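PDB 7L9R: deoxyhypusine synthase, putative from Entamoeba histolytica, which probably transfers an aminobutyl group from spermidine to a lysine of the eIF5A precursor in an NAD-dependent reaction, the first step of hypusine formation. Local coordinates for residues 284-289 with 321-326; 266-271 with 291-296; 86-91 with 258-263. One frame throughout, in Å; residues are numbered along the deposited sequence.

Overall arrangement
The three contacts lie in one parallel sheet with the strand order 3-2-1-4-5-6 of a Rossmann-like fold. Interaction 3 joins strands 87-93 and 262-268. Interaction 2 joins 262-268 to 289-294 further along. Interaction 1 holds the start of 289-294 against 322-327. The centres of interactions 1 and 2, and of interactions 1 and 3, are about 12 Å apart. Those of interactions 2 and 3 are about 19 Å apart. Probable hydrogen bonds connect them: V326 N to Y292 O (2.7 Å), D288 OD2 to T263 N (3.0 Å) and I266 N to Y90 O (2.9 Å). Interaction 2 reaches the carboxyl ends of its two strands, the side of the sheet where Rossmann folds commonly bind dinucleotides.

Interaction 1. Residues 284-289 with 321-326; sequences RNEADF and SENVKV. Unlike the reference sequence in segment 284-289: E286 (reference Gly).
S321 meets A287 by a short hydrogen bond. Its OG donates to A287 O at 2.6 Å and lies almost in line with the carbonyl bond. With OG anti to the backbone N (chi1 174°), the hydroxyl reaches across to the other segment. N323 ND2 donates to the same OG at 3.2 Å, with OG close to the plane of the amide. The serine oxygen is therefore held by two bonds, and it ties the N323 side chain to the A287 backbone. One residue on, E322 N donates to D288 O at 3.0 Å. F289 CA then makes a CA-H...O contact of 3.3 Å to E322 O. This is the tight part: the parallel bridge of F289 with E322, where edge strand 322-327 of the Rossmann-like sheet joins 289-294.

The side chains around it fit less closely. E322 OE1 lies 4.1 Å from F289 CE1, at the ring edge, and OE2 of the same carboxylate forms a salt bridge with K63. On the partly exposed side, E286, which is glycine in the reference sequence, crosses N323 at about a right angle. Its OE1 is 3.4 Å from N323 ND2, at a poor angle for a hydrogen bond, and hydrogen-bonds weakly to Y292 OH. F289 opens strand 289-294, which runs between strands 262-268 and 322-327, and helix 51-66 packs on F289 and E322 through I60.

Interaction 2. Residues 266-271 with 291-296; sequences IILGGG and VYINTA
I267 and its neighbours pair in parallel with V291-I293, as adjacent strands of a Rossmann-like sheet. The axes of strands 266-268 and 291-294 are 4.8 Å apart and only 6° from parallel.

Three backbone hydrogen bonds set the register. I267 N donates to V291 O at 2.9 Å. I267 O accepts from I293 N at 2.9 Å. G269 N donates to I293 O at 2.7 Å. I267 thus uses both its N-H and its carbonyl on this one neighbour, as alternate residues do in a parallel ladder. CA-H...O contacts accompany the ladder. V291 O also takes I266 CA, and I293 O also takes L268 CA.

Apolar contacts fill both faces. On one face I267 lies beside Y292 and points the same way. Its CD1 approaches CE1 at the edge of the ring, in the ring plane, at 3.6 Å. CG1 of I267 is anti to the carbonyl carbon and the chain stays extended at chi2 (174°), which carries CD1 out along the tyrosine. H275 stacks on the Y292 ring. The other face carries I266, L268, V291 and I293. Here L268 CD2 touches I293 CD1 at 3.8 Å. Helix 330-339 covers L268 and I293, while helix 51-66 covers I266 and V291.

Beyond the ladder the chain turns into three glycines. G269 has a positive phi of 91°, where a side chain would press on the preceding carbonyl. N294 CB packs against G269 CA at 3.7 Å.

Interaction 3. Residues 86-91 with 258-263; sequences RCTIYL and IHSVET
T88 N donates to E262 O at 2.6 Å, with an N-H...O angle of 155°. C87 CA also makes a bent CA-H...O contact with E262 O, at 3.3 Å, so two successive residues share this one acceptor. The exchange is returned one step on, where T263 CA makes a weaker contact to T88 O at 3.5 Å.

Side chains close in around these backbone groups. C87 SG lies 3.4 Å from T263 C, against the peptide carbonyl group of that residue. SG stands anti to the backbone N (chi1 -177°), and this turns the sulfur along the strand toward T263. E262 CG packs beside the same sulfur at 4.1 Å. Its chain then bends at chi2, and the carboxylate leads away from strand 87-93. T88 OG1 rests 3.3 Å from S260 CB. The touch is made by the methylene of the serine, with its hydroxyl further off. V261 CB comes to R86 O at 4.0 Å, at the entry to both strands.

Both segments run into the middle of the Rossmann-like sheet. Strand 87-93 is the first strand in the chain and 262-268 the fourth, and they lie side by side. Between them the chain makes the long excursion that includes strands 117-120 and 216-218 on the far side of strand 87-93. Helix 247-258 leads into strand 262-268 through the turn at H259-V261.

Further out, Y90 OH hydrogen-bonds to S256 OG on that helix, and R83 NH1 holds H259 O. D288 OD2 accepts from T263 N and lies close to E262 OE1. M64 of helix 51-66 packs on C87 and I89.

Interaction 1. Residues 284-289 with 321-326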
loop_
_atom_site.group_PDB
_atom_site.type_symbol
_atom_site.label_atom_id
_atom_site.label_comp_id
_atom_site.label_asym_id
_atom_site.label_seq_id
_atom_site.Cartn_x
_atom_site.Cartn_y
_atom_site.Cartn_z
ATOM N N ARG B 284 17.475 22.674 -5.765
ATOM C CA ARG B 284 17.067 21.289 -6.004
ATOM C C ARG B 284 15.598 21.271 -6.411
ATOM O O ARG B 284 14.703 21.333 -5.565
ATOM C CB ARG B 284 17.311 20.435 -4.764
ATOM N N ASN B 285 15.348 21.187 -7.718
ATOM C CA ASN B 285 14.002 21.134 -8.275
ATOM C C ASN B 285 13.887 19.943 -9.217
ATOM O O ASN B 285 14.876 19.295 -9.565
ATOM C CB ASN B 285 13.647 22.428 -9.025
ATOM C CG ASN B 285 13.110 23.504 -8.108
ATOM O OD1 ASN B 285 12.164 23.276 -7.355
ATOM N ND2 ASN B 285 13.715 24.685 -8.164
ATOM N N GLU B 286 12.657 19.661 -9.633
ATOM C CA GLU B 286 12.432 18.586 -10.584
ATOM C C GLU B 286 13.112 18.903 -11.919
ATOM O O GLU B 286 13.610 20.008 -12.158
ATOM C CB GLU B 286 10.933 18.347 -10.780
ATOM C CG GLU B 286 10.218 17.827 -9.532
ATOM C CD GLU B 286 9.274 16.673 -9.835
ATOM O OE1 GLU B 286 9.033 16.390 -11.031
ATOM O OE2 GLU B 286 8.778 16.044 -8.875
ATOM N N ALA B 287 13.144 17.900 -12.787
ATOM C CA ALA B 287 13.789 18.028 -14.080
ATOM C C ALA B 287 12.850 18.717 -15.064
ATOM O O ALA B 287 11.657 18.888 -14.803
ATOM C CB ALA B 287 14.205 16.658 -14.608
ATOM N N ASP B 288 13.403 19.129 -16.209
ATOM C CA ASP B 288 12.564 19.720 -17.248
ATOM C C ASP B 288 11.525 18.720 -17.734
ATOM O O ASP B 288 10.367 19.083 -17.970
ATOM C CB ASP B 288 13.421 20.196 -18.419
ATOM C CG ASP B 288 14.412 21.271 -18.024
ATOM O OD1 ASP B 288 13.987 22.318 -17.483
ATOM O OD2 ASP B 288 15.621 21.070 -18.268
ATOM N N PHE B 289 11.922 17.456 -17.883
ATOM C CA PHE B 289 11.030 16.360 -18.233
ATOM C C PHE B 289 11.258 15.214 -17.257
ATOM O O PHE B 289 12.405 14.864 -16.957
ATOM C CB PHE B 289 11.266 15.868 -19.670
ATOM C CG PHE B 289 11.162 16.945 -20.714
ATOM C CD1 PHE B 289 9.924 17.439 -21.101
ATOM C CD2 PHE B 289 12.300 17.445 -21.331
ATOM C CE1 PHE B 289 9.824 18.426 -22.072
ATOM C CE2 PHE B 289 12.207 18.429 -22.305
ATOM C CZ PHE B 289 10.967 18.923 -22.674
ATOM N N SER B 321 8.312 22.430 -15.171
ATOM C CA SER B 321 8.575 21.009 -15.364
ATOM C C SER B 321 7.355 20.282 -15.927
ATOM O O SER B 321 6.209 20.579 -15.578
ATOM C CB SER B 321 8.992 20.367 -14.038
ATOM O OG SER B 321 9.113 18.956 -14.165
ATOM N N GLU B 322 7.617 19.326 -16.819
ATOM C CA GLU B 322 6.599 18.458 -17.406
ATOM C C GLU B 322 6.859 17.032 -16.933
ATOM O O GLU B 322 7.830 16.394 -17.359
ATOM C CB GLU B 322 6.621 18.544 -18.931
ATOM C CG GLU B 322 5.268 18.336 -19.575
ATOM C CD GLU B 322 5.325 18.473 -21.079
ATOM O OE1 GLU B 322 5.920 19.465 -21.555
ATOM O OE2 GLU B 322 4.777 17.596 -21.783
ATOM N N ASN B 323 5.990 16.526 -16.061
ATOM C CA ASN B 323 6.224 15.231 -15.445
ATOM C C ASN B 323 4.924 14.454 -15.334
ATOM O O ASN B 323 3.827 15.002 -15.465
ATOM C CB ASN B 323 6.878 15.376 -14.063
ATOM C CG ASN B 323 6.097 16.285 -13.142
ATOM O OD1 ASN B 323 5.134 15.858 -12.503
ATOM N ND2 ASN B 323 6.505 17.550 -13.067
ATOM N N VAL B 324 5.066 13.151 -15.105
ATOM C CA VAL B 324 3.928 12.259 -14.922
ATOM C C VAL B 324 4.372 11.109 -14.033
ATOM O O VAL B 324 5.521 10.660 -14.096
ATOM C CB VAL B 324 3.374 11.748 -16.273
ATOM C CG1 VAL B 324 4.431 10.955 -17.026
ATOM C CG2 VAL B 324 2.115 10.909 -16.063
ATOM N N LYS B 325 3.464 10.654 -13.178
ATOM C CA LYS B 325 3.649 9.441 -12.397
ATOM C C LYS B 325 2.742 8.367 -12.974
ATOM O O LYS B 325 1.541 8.594 -13.148
ATOM C CB LYS B 325 3.334 9.676 -10.916
ATOM N N VAL B 326 3.318 7.219 -13.305
ATOM C CA VAL B 326 2.562 6.096 -13.836
ATOM C C VAL B 326 2.499 5.031 -12.753
ATOM O O VAL B 326 3.537 4.522 -12.311
ATOM C CB VAL B 326 3.184 5.538 -15.126
ATOM C CG1 VAL B 326 2.297 4.447 -15.691
ATOM C CG2 VAL B 326 3.399 6.642 -16.146
#

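Interaction 2. Residues 266-271 with 291-296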
loop_
_atom_site.group_PDB
_atom_site.type_symbol
_atom_site.label_atom_id
_atom_site.label_comp_id
_atom_site.label_asym_id
_atom_site.label_seq_id
_atom_site.Cartn_x
_atom_site.Cartn_y
_atom_site.Cartn_z
ATOM N N ILE B 266 13.946 9.540 -16.094
ATOM C CA ILE B 266 13.068 8.377 -16.163
ATOM C C ILE B 266 13.467 7.460 -15.020
ATOM O O ILE B 266 14.614 6.994 -14.967
ATOM C CB ILE B 266 13.185 7.639 -17.509
ATOM C CG1 ILE B 266 12.955 8.602 -18.671
ATOM C CG2 ILE B 266 12.190 6.470 -17.576
ATOM C CD1 ILE B 266 13.323 8.015 -20.020
ATOM N N ILE B 267 12.537 7.206 -14.103
ATOM C CA ILE B 267 12.829 6.425 -12.907
ATOM C C ILE B 267 11.827 5.285 -12.820
ATOM O O ILE B 267 10.613 5.516 -12.764
ATOM C CB ILE B 267 12.784 7.283 -11.633
ATOM C CG1 ILE B 267 13.790 8.431 -11.742
ATOM C CG2 ILE B 267 13.113 6.433 -10.411
ATOM C CD1 ILE B 267 13.717 9.406 -10.595
ATOM N N LEU B 268 12.332 4.062 -12.782
ATOM C CA LEU B 268 11.500 2.876 -12.687
ATOM C C LEU B 268 11.717 2.263 -11.312
ATOM O O LEU B 268 12.848 1.906 -10.964
ATOM C CB LEU B 268 11.857 1.882 -13.792
ATOM C CG LEU B 268 12.136 2.497 -15.163
ATOM C CD1 LEU B 268 12.628 1.439 -16.141
ATOM C CD2 LEU B 268 10.897 3.176 -15.713
ATOM N N GLY B 269 10.635 2.143 -10.540
ATOM C CA GLY B 269 10.689 1.591 -9.203
ATOM C C GLY B 269 10.919 2.657 -8.149
ATOM O O GLY B 269 11.210 3.820 -8.439
ATOM N N GLY B 270 10.812 2.239 -6.893
ATOM C CA GLY B 270 10.935 3.136 -5.750
ATOM C C GLY B 270 12.263 2.946 -5.044
ATOM O O GLY B 270 12.731 1.817 -4.871
ATOM N N GLY B 271 12.864 4.058 -4.630
ATOM C CA GLY B 271 14.098 4.033 -3.874
ATOM C C GLY B 271 15.369 4.208 -4.679
ATOM O O GLY B 271 16.456 3.943 -4.144
ATOM N N VAL B 291 9.583 11.252 -15.929
ATOM C CA VAL B 291 8.652 10.133 -15.971
ATOM C C VAL B 291 8.989 9.216 -14.806
ATOM O O VAL B 291 10.132 8.753 -14.689
ATOM C CB VAL B 291 8.725 9.373 -17.306
ATOM C CG1 VAL B 291 7.888 8.092 -17.255
ATOM C CG2 VAL B 291 8.260 10.273 -18.439
ATOM N N TYR B 292 8.009 8.962 -13.943
ATOM C CA TYR B 292 8.179 8.083 -12.795
ATOM C C TYR B 292 7.209 6.922 -12.948
ATOM O O TYR B 292 6.013 7.138 -13.164
ATOM C CB TYR B 292 7.924 8.825 -11.470
ATOM C CG TYR B 292 8.675 10.132 -11.321
ATOM C CD1 TYR B 292 10.019 10.155 -10.968
ATOM C CD2 TYR B 292 8.033 11.350 -11.514
ATOM C CE1 TYR B 292 10.707 11.357 -10.829
ATOM C CE2 TYR B 292 8.710 12.557 -11.369
ATOM C CZ TYR B 292 10.047 12.555 -11.027
ATOM O OH TYR B 292 10.723 13.753 -10.888
ATOM N N ILE B 293 7.722 5.696 -12.851
ATOM C CA ILE B 293 6.916 4.489 -13.015
ATOM C C ILE B 293 7.214 3.555 -11.852
ATOM O O ILE B 293 8.342 3.064 -11.722
ATOM C CB ILE B 293 7.205 3.775 -14.348
ATOM C CG1 ILE B 293 7.065 4.735 -15.529
ATOM C CG2 ILE B 293 6.293 2.570 -14.520
ATOM C CD1 ILE B 293 7.428 4.111 -16.851
ATOM N N ASN B 294 6.205 3.282 -11.030
ATOM C CA ASN B 294 6.342 2.267 -9.992
ATOM C C ASN B 294 4.963 1.863 -9.492
ATOM O O ASN B 294 3.953 2.503 -9.789
ATOM C CB ASN B 294 7.221 2.756 -8.835
ATOM C CG ASN B 294 6.772 4.088 -8.287
ATOM O OD1 ASN B 294 5.761 4.175 -7.591
ATOM N ND2 ASN B 294 7.530 5.139 -8.585
ATOM N N THR B 295 4.943 0.800 -8.693
ATOM C CA THR B 295 3.702 0.277 -8.141
ATOM C C THR B 295 3.289 0.967 -6.848
ATOM O O THR B 295 2.164 0.752 -6.384
ATOM C CB THR B 295 3.824 -1.235 -7.894
ATOM O OG1 THR B 295 4.957 -1.500 -7.052
ATOM C CG2 THR B 295 3.983 -1.987 -9.221
ATOM N N ALA B 296 4.167 1.769 -6.250
ATOM C CA ALA B 296 3.805 2.553 -5.075
ATOM C C ALA B 296 2.910 3.723 -5.486
ATOM O O ALA B 296 2.367 4.438 -4.643
ATOM C CB ALA B 296 5.053 3.055 -4.353
#

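Interaction 3. Residues 86-91 with 258-263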
loop_
_atom_site.group_PDB
_atom_site.type_symbol
_atom_site.label_atom_id
_atom_site.label_comp_id
_atom_site.label_asym_id
_atom_site.label_seq_id
_atom_site.Cartn_x
_atom_site.Cartn_y
_atom_site.Cartn_z
ATOM N N ARG B 86 21.203 19.698 -26.369
ATOM C CA ARG B 86 20.094 18.756 -26.360
ATOM C C ARG B 86 19.763 18.410 -24.912
ATOM O O ARG B 86 20.375 18.924 -23.971
ATOM C CB ARG B 86 20.427 17.497 -27.160
ATOM C CG ARG B 86 21.525 16.663 -26.534
ATOM C CD ARG B 86 21.790 15.427 -27.355
ATOM N NE ARG B 86 22.686 14.507 -26.670
ATOM C CZ ARG B 86 22.933 13.268 -27.073
ATOM N NH1 ARG B 86 22.368 12.773 -28.163
ATOM N NH2 ARG B 86 23.755 12.505 -26.358
ATOM N N CYS B 87 18.788 17.526 -24.743
ATOM C CA CYS B 87 18.347 17.095 -23.426
ATOM C C CYS B 87 19.236 15.955 -22.944
ATOM O O CYS B 87 19.393 14.949 -23.642
ATOM C CB CYS B 87 16.884 16.658 -23.473
ATOM S SG CYS B 87 16.193 16.178 -21.875
ATOM N N THR B 88 19.828 16.120 -21.762
ATOM C CA THR B 88 20.531 15.031 -21.094
ATOM C C THR B 88 19.499 14.120 -20.440
ATOM O O THR B 88 18.532 14.602 -19.842
ATOM C CB THR B 88 21.514 15.572 -20.051
ATOM O OG1 THR B 88 22.467 16.440 -20.679
ATOM C CG2 THR B 88 22.263 14.431 -19.387
ATOM N N ILE B 89 19.668 12.810 -20.591
ATOM C CA ILE B 89 18.659 11.842 -20.172
ATOM C C ILE B 89 19.250 10.904 -19.128
ATOM O O ILE B 89 20.261 10.238 -19.382
ATOM C CB ILE B 89 18.100 11.054 -21.369
ATOM C CG1 ILE B 89 17.508 12.026 -22.396
ATOM C CG2 ILE B 89 17.066 10.044 -20.904
ATOM C CD1 ILE B 89 16.826 11.357 -23.557
ATOM N N TYR B 90 18.583 10.823 -17.977
ATOM C CA TYR B 90 18.987 9.999 -16.847
ATOM C C TYR B 90 18.009 8.843 -16.714
ATOM O O TYR B 90 16.793 9.059 -16.686
ATOM C CB TYR B 90 18.992 10.818 -15.548
ATOM C CG TYR B 90 19.977 11.961 -15.548
ATOM C CD1 TYR B 90 19.686 13.157 -16.190
ATOM C CD2 TYR B 90 21.204 11.842 -14.905
ATOM C CE1 TYR B 90 20.597 14.202 -16.201
ATOM C CE2 TYR B 90 22.119 12.881 -14.909
ATOM C CZ TYR B 90 21.809 14.057 -15.558
ATOM O OH TYR B 90 22.718 15.090 -15.561
ATOM N N LEU B 91 18.533 7.624 -16.623
ATOM C CA LEU B 91 17.699 6.439 -16.469
ATOM C C LEU B 91 17.989 5.805 -15.118
ATOM O O LEU B 91 19.123 5.390 -14.853
ATOM C CB LEU B 91 17.941 5.439 -17.598
ATOM C CG LEU B 91 17.187 4.116 -17.466
ATOM C CD1 LEU B 91 15.682 4.347 -17.409
ATOM C CD2 LEU B 91 17.554 3.186 -18.609
ATOM N N ILE B 258 23.718 20.241 -13.187
ATOM C CA ILE B 258 23.939 21.683 -13.144
ATOM C C ILE B 258 24.374 22.205 -14.509
ATOM O O ILE B 258 23.929 23.272 -14.952
ATOM C CB ILE B 258 24.966 22.021 -12.045
ATOM C CG1 ILE B 258 24.329 21.863 -10.660
ATOM C CG2 ILE B 258 25.541 23.416 -12.245
ATOM C CD1 ILE B 258 25.321 21.837 -9.508
ATOM N N HIS B 259 25.245 21.468 -15.196
ATOM C CA HIS B 259 25.882 21.957 -16.413
ATOM C C HIS B 259 25.191 21.514 -17.699
ATOM O O HIS B 259 25.695 21.812 -18.784
ATOM C CB HIS B 259 27.348 21.522 -16.436
ATOM C CG HIS B 259 28.169 22.147 -15.355
ATOM N ND1 HIS B 259 29.105 21.442 -14.630
ATOM C CD2 HIS B 259 28.182 23.408 -14.863
ATOM C CE1 HIS B 259 29.665 22.244 -13.741
ATOM N NE2 HIS B 259 29.123 23.443 -13.861
ATOM N N SER B 260 24.063 20.819 -17.619
ATOM C CA SER B 260 23.386 20.360 -18.826
ATOM C C SER B 260 22.379 21.392 -19.318
ATOM O O SER B 260 21.742 22.098 -18.533
ATOM C CB SER B 260 22.678 19.029 -18.587
ATOM O OG SER B 260 21.537 19.226 -17.781
ATOM N N VAL B 261 22.239 21.465 -20.642
ATOM C CA VAL B 261 21.349 22.448 -21.252
ATOM C C VAL B 261 19.891 22.137 -20.928
ATOM O O VAL B 261 19.087 23.047 -20.694
ATOM C CB VAL B 261 21.600 22.501 -22.771
ATOM C CG1 VAL B 261 20.517 23.296 -23.464
ATOM C CG2 VAL B 261 22.965 23.120 -23.059
ATOM N N GLU B 262 19.530 20.856 -20.902
ATOM C CA GLU B 262 18.162 20.423 -20.644
ATOM C C GLU B 262 18.221 19.023 -20.045
ATOM O O GLU B 262 19.073 18.221 -20.432
ATOM C CB GLU B 262 17.329 20.440 -21.935
ATOM C CG GLU B 262 15.831 20.275 -21.734
ATOM C CD GLU B 262 15.127 21.606 -21.555
ATOM O OE1 GLU B 262 15.819 22.628 -21.359
ATOM O OE2 GLU B 262 13.880 21.632 -21.603
ATOM N N THR B 263 17.325 18.736 -19.098
ATOM C CA THR B 263 17.356 17.492 -18.334
ATOM C C THR B 263 16.086 16.676 -18.529
ATOM O O THR B 263 14.975 17.216 -18.505
ATOM C CB THR B 263 17.526 17.760 -16.835
ATOM O OG1 THR B 263 16.382 18.472 -16.344
ATOM C CG2 THR B 263 18.776 18.563 -16.560
#